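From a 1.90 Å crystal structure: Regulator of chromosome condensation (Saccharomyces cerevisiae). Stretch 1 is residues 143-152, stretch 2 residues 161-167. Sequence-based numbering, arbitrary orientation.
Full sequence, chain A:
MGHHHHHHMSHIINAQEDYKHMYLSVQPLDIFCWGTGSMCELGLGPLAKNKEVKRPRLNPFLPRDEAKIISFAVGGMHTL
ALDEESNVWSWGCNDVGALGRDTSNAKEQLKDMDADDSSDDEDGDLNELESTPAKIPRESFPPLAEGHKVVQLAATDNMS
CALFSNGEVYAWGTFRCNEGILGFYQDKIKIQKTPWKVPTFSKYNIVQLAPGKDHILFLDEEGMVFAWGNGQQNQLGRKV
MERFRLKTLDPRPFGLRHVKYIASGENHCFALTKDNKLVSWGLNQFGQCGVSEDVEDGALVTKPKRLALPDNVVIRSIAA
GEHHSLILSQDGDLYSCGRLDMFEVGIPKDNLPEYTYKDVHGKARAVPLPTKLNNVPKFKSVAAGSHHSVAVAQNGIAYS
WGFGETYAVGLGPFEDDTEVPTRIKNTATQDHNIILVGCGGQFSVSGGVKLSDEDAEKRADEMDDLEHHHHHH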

# COMPACT_ATOMS: atom_id res chain seq x y z
N PRO A 143 -20.85 -13.15 -3.98
CA PRO A 143 -21.32 -12.73 -2.66
C PRO A 143 -22.21 -11.48 -2.64
O PRO A 143 -23.02 -11.34 -1.73
CB PRO A 143 -20.03 -12.49 -1.88
CG PRO A 143 -19.07 -13.46 -2.49
CD PRO A 143 -19.40 -13.43 -3.96
N LEU A 144 -22.09 -10.61 -3.65
CA LEU A 144 -22.85 -9.36 -3.67
C LEU A 144 -24.35 -9.59 -3.79
O LEU A 144 -25.14 -8.90 -3.13
CB LEU A 144 -22.36 -8.43 -4.79
CG LEU A 144 -20.94 -7.87 -4.65
CD1 LEU A 144 -20.57 -7.07 -5.89
CD2 LEU A 144 -20.77 -7.04 -3.38
N ALA A 145 -24.73 -10.55 -4.62
CA ALA A 145 -26.14 -10.93 -4.80
C ALA A 145 -26.74 -11.56 -3.54
O ALA A 145 -27.95 -11.55 -3.35
CB ALA A 145 -26.29 -11.87 -5.99
N GLU A 146 -25.87 -12.09 -2.67
CA GLU A 146 -26.29 -12.67 -1.39
C GLU A 146 -26.33 -11.63 -0.27
O GLU A 146 -26.60 -11.96 0.89
CB GLU A 146 -25.36 -13.82 -0.98
CG GLU A 146 -25.18 -14.93 -2.02
CD GLU A 146 -25.01 -16.30 -1.39
OE1 GLU A 146 -24.15 -16.46 -0.49
OE2 GLU A 146 -25.74 -17.23 -1.80
N GLY A 147 -26.05 -10.37 -0.61
CA GLY A 147 -26.08 -9.29 0.36
C GLY A 147 -24.79 -9.08 1.14
O GLY A 147 -24.75 -8.27 2.07
N HIS A 148 -23.73 -9.79 0.77
CA HIS A 148 -22.43 -9.54 1.39
C HIS A 148 -21.77 -8.35 0.70
O HIS A 148 -22.16 -7.99 -0.41
CB HIS A 148 -21.54 -10.78 1.34
CG HIS A 148 -22.18 -11.99 1.94
ND1 HIS A 148 -22.51 -12.07 3.27
CD2 HIS A 148 -22.59 -13.15 1.38
CE1 HIS A 148 -23.07 -13.24 3.51
NE2 HIS A 148 -23.14 -13.91 2.38
N LYS A 149 -20.78 -7.77 1.36
CA LYS A 149 -20.08 -6.60 0.83
C LYS A 149 -18.57 -6.73 0.95
O LYS A 149 -18.07 -7.49 1.77
CB LYS A 149 -20.56 -5.34 1.57
CG LYS A 149 -21.91 -4.84 1.06
CD LYS A 149 -22.42 -3.65 1.84
CE LYS A 149 -23.81 -3.23 1.34
NZ LYS A 149 -24.77 -4.38 1.34
N VAL A 150 -17.86 -5.98 0.11
CA VAL A 150 -16.40 -5.91 0.22
C VAL A 150 -16.03 -5.03 1.42
O VAL A 150 -16.58 -3.94 1.58
CB VAL A 150 -15.77 -5.31 -1.05
CG1 VAL A 150 -14.25 -5.16 -0.90
CG2 VAL A 150 -16.13 -6.16 -2.28
N VAL A 151 -15.10 -5.50 2.24
CA VAL A 151 -14.61 -4.70 3.37
C VAL A 151 -13.17 -4.23 3.17
O VAL A 151 -12.73 -3.28 3.82
CB VAL A 151 -14.74 -5.43 4.74
CG1 VAL A 151 -16.21 -5.80 5.01
CG2 VAL A 151 -13.84 -6.67 4.79
N GLN A 152 -12.45 -4.87 2.26
CA GLN A 152 -11.09 -4.42 1.91
C GLN A 152 -10.68 -4.86 0.51
O GLN A 152 -10.96 -5.98 0.10
CB GLN A 152 -10.05 -4.91 2.93
CG GLN A 152 -8.69 -4.20 2.78
CD GLN A 152 -7.56 -4.83 3.59
OE1 GLN A 152 -7.78 -5.65 4.47
NE2 GLN A 152 -6.33 -4.42 3.28
N CYS A 161 -7.23 -8.42 -5.14
CA CYS A 161 -7.91 -9.19 -4.11
C CYS A 161 -9.03 -8.38 -3.47
O CYS A 161 -8.87 -7.19 -3.23
CB CYS A 161 -6.92 -9.66 -3.04
SG CYS A 161 -7.62 -10.86 -1.87
N ALA A 162 -10.17 -9.03 -3.23
CA ALA A 162 -11.27 -8.42 -2.50
C ALA A 162 -11.66 -9.32 -1.35
O ALA A 162 -11.93 -10.52 -1.54
CB ALA A 162 -12.47 -8.18 -3.43
N LEU A 163 -11.68 -8.74 -0.15
CA LEU A 163 -12.10 -9.43 1.05
C LEU A 163 -13.55 -9.08 1.37
O LEU A 163 -13.90 -7.90 1.48
CB LEU A 163 -11.20 -9.03 2.23
CG LEU A 163 -11.60 -9.55 3.61
CD1 LEU A 163 -11.56 -11.09 3.66
CD2 LEU A 163 -10.71 -8.94 4.69
N PHE A 164 -14.39 -10.11 1.54
CA PHE A 164 -15.82 -9.90 1.76
C PHE A 164 -16.20 -10.01 3.23
O PHE A 164 -15.48 -10.60 4.03
CB PHE A 164 -16.66 -10.85 0.89
CG PHE A 164 -16.74 -10.44 -0.55
CD1 PHE A 164 -15.73 -10.79 -1.45
CD2 PHE A 164 -17.82 -9.71 -1.02
CE1 PHE A 164 -15.80 -10.42 -2.78
CE2 PHE A 164 -17.91 -9.33 -2.36
CZ PHE A 164 -16.90 -9.69 -3.25
N SER A 165 -17.35 -9.42 3.58
CA SER A 165 -17.81 -9.38 4.96
C SER A 165 -18.13 -10.76 5.52
O SER A 165 -18.26 -10.92 6.73
CB SER A 165 -19.04 -8.48 5.06
OG SER A 165 -20.01 -8.88 4.12
N ASN A 166 -18.26 -11.76 4.65
CA ASN A 166 -18.47 -13.13 5.10
C ASN A 166 -17.17 -13.95 5.19
O ASN A 166 -17.21 -15.16 5.36
CB ASN A 166 -19.50 -13.84 4.22
CG ASN A 166 -19.00 -14.10 2.81
OD1 ASN A 166 -17.98 -13.56 2.38
ND2 ASN A 166 -19.73 -14.93 2.07
N GLY A 167 -16.03 -13.27 5.06
CA GLY A 167 -14.72 -13.93 5.19
C GLY A 167 -14.15 -14.51 3.91
O GLY A 167 -13.02 -15.02 3.90
O HOH W 1 -21.97 -10.29 5.16

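The two stretches pair as short antiparallel strands whose register slips by one residue at a beta bulge. The carbonyl of Leu163 spans the slip: its O accepts a hydrogen bond from Val151 N at 2.8 Å and a weak one from Gln152 N at 3.4 Å. Leu163 N donates in return to Gln152 O (2.9 Å), so both backbone polar groups of Leu163 are satisfied by the opposing strand. Both oxygens also receive CA-H...O contacts, Leu163 O from Val150 CA (3.4 Å) and Gln152 O from Ala162 CA (3.6 Å).

Beyond the strand pair, Lys149 and Ser165 continue the ladder with a side chain in place of a backbone carbonyl. Ser165 N donates to Lys149 O (2.7 Å), while Lys149 N points almost straight at Ser165 OG (3.1 Å, 176°); the p rotamer places the hydroxyl for this. A water bonds both Ser165 OG (2.6 Å) and His148 ND1 (2.7 Å), linking the imidazole to the serine. Asn166 CB packs over a face of that imidazole, 3.8 Å from the ring centroid.

Phe164 is the apolar centre of the contact. Although its CA-to-CB bond points away overall, the m rotamer brings the ring between Pro143 CB on one face and Val150 CG2 on the other, each 4.0 Å from the ring centroid, with Leu144 CD2 at the edge, 3.8 Å from Phe164 CE2. Compact aliphatic groups suit these buried positions. Val151 CG2 meets Leu163 CG at 3.8 Å. The side-chain amide of Gln152, a buried residue, is satisfied through OE1 and NE2 by partners elsewhere in the structure.

Each stretch also braces its own turn. His148 N bonds Pro143 O (3.0 Å) and Gly147 N bonds Leu144 O (3.1 Å) in a Schellman motif, and Gly167 N closes a type I turn onto Phe164 O (2.9 Å). Both glycines adopt positive phi, where a CB would jam against the preceding carbonyl.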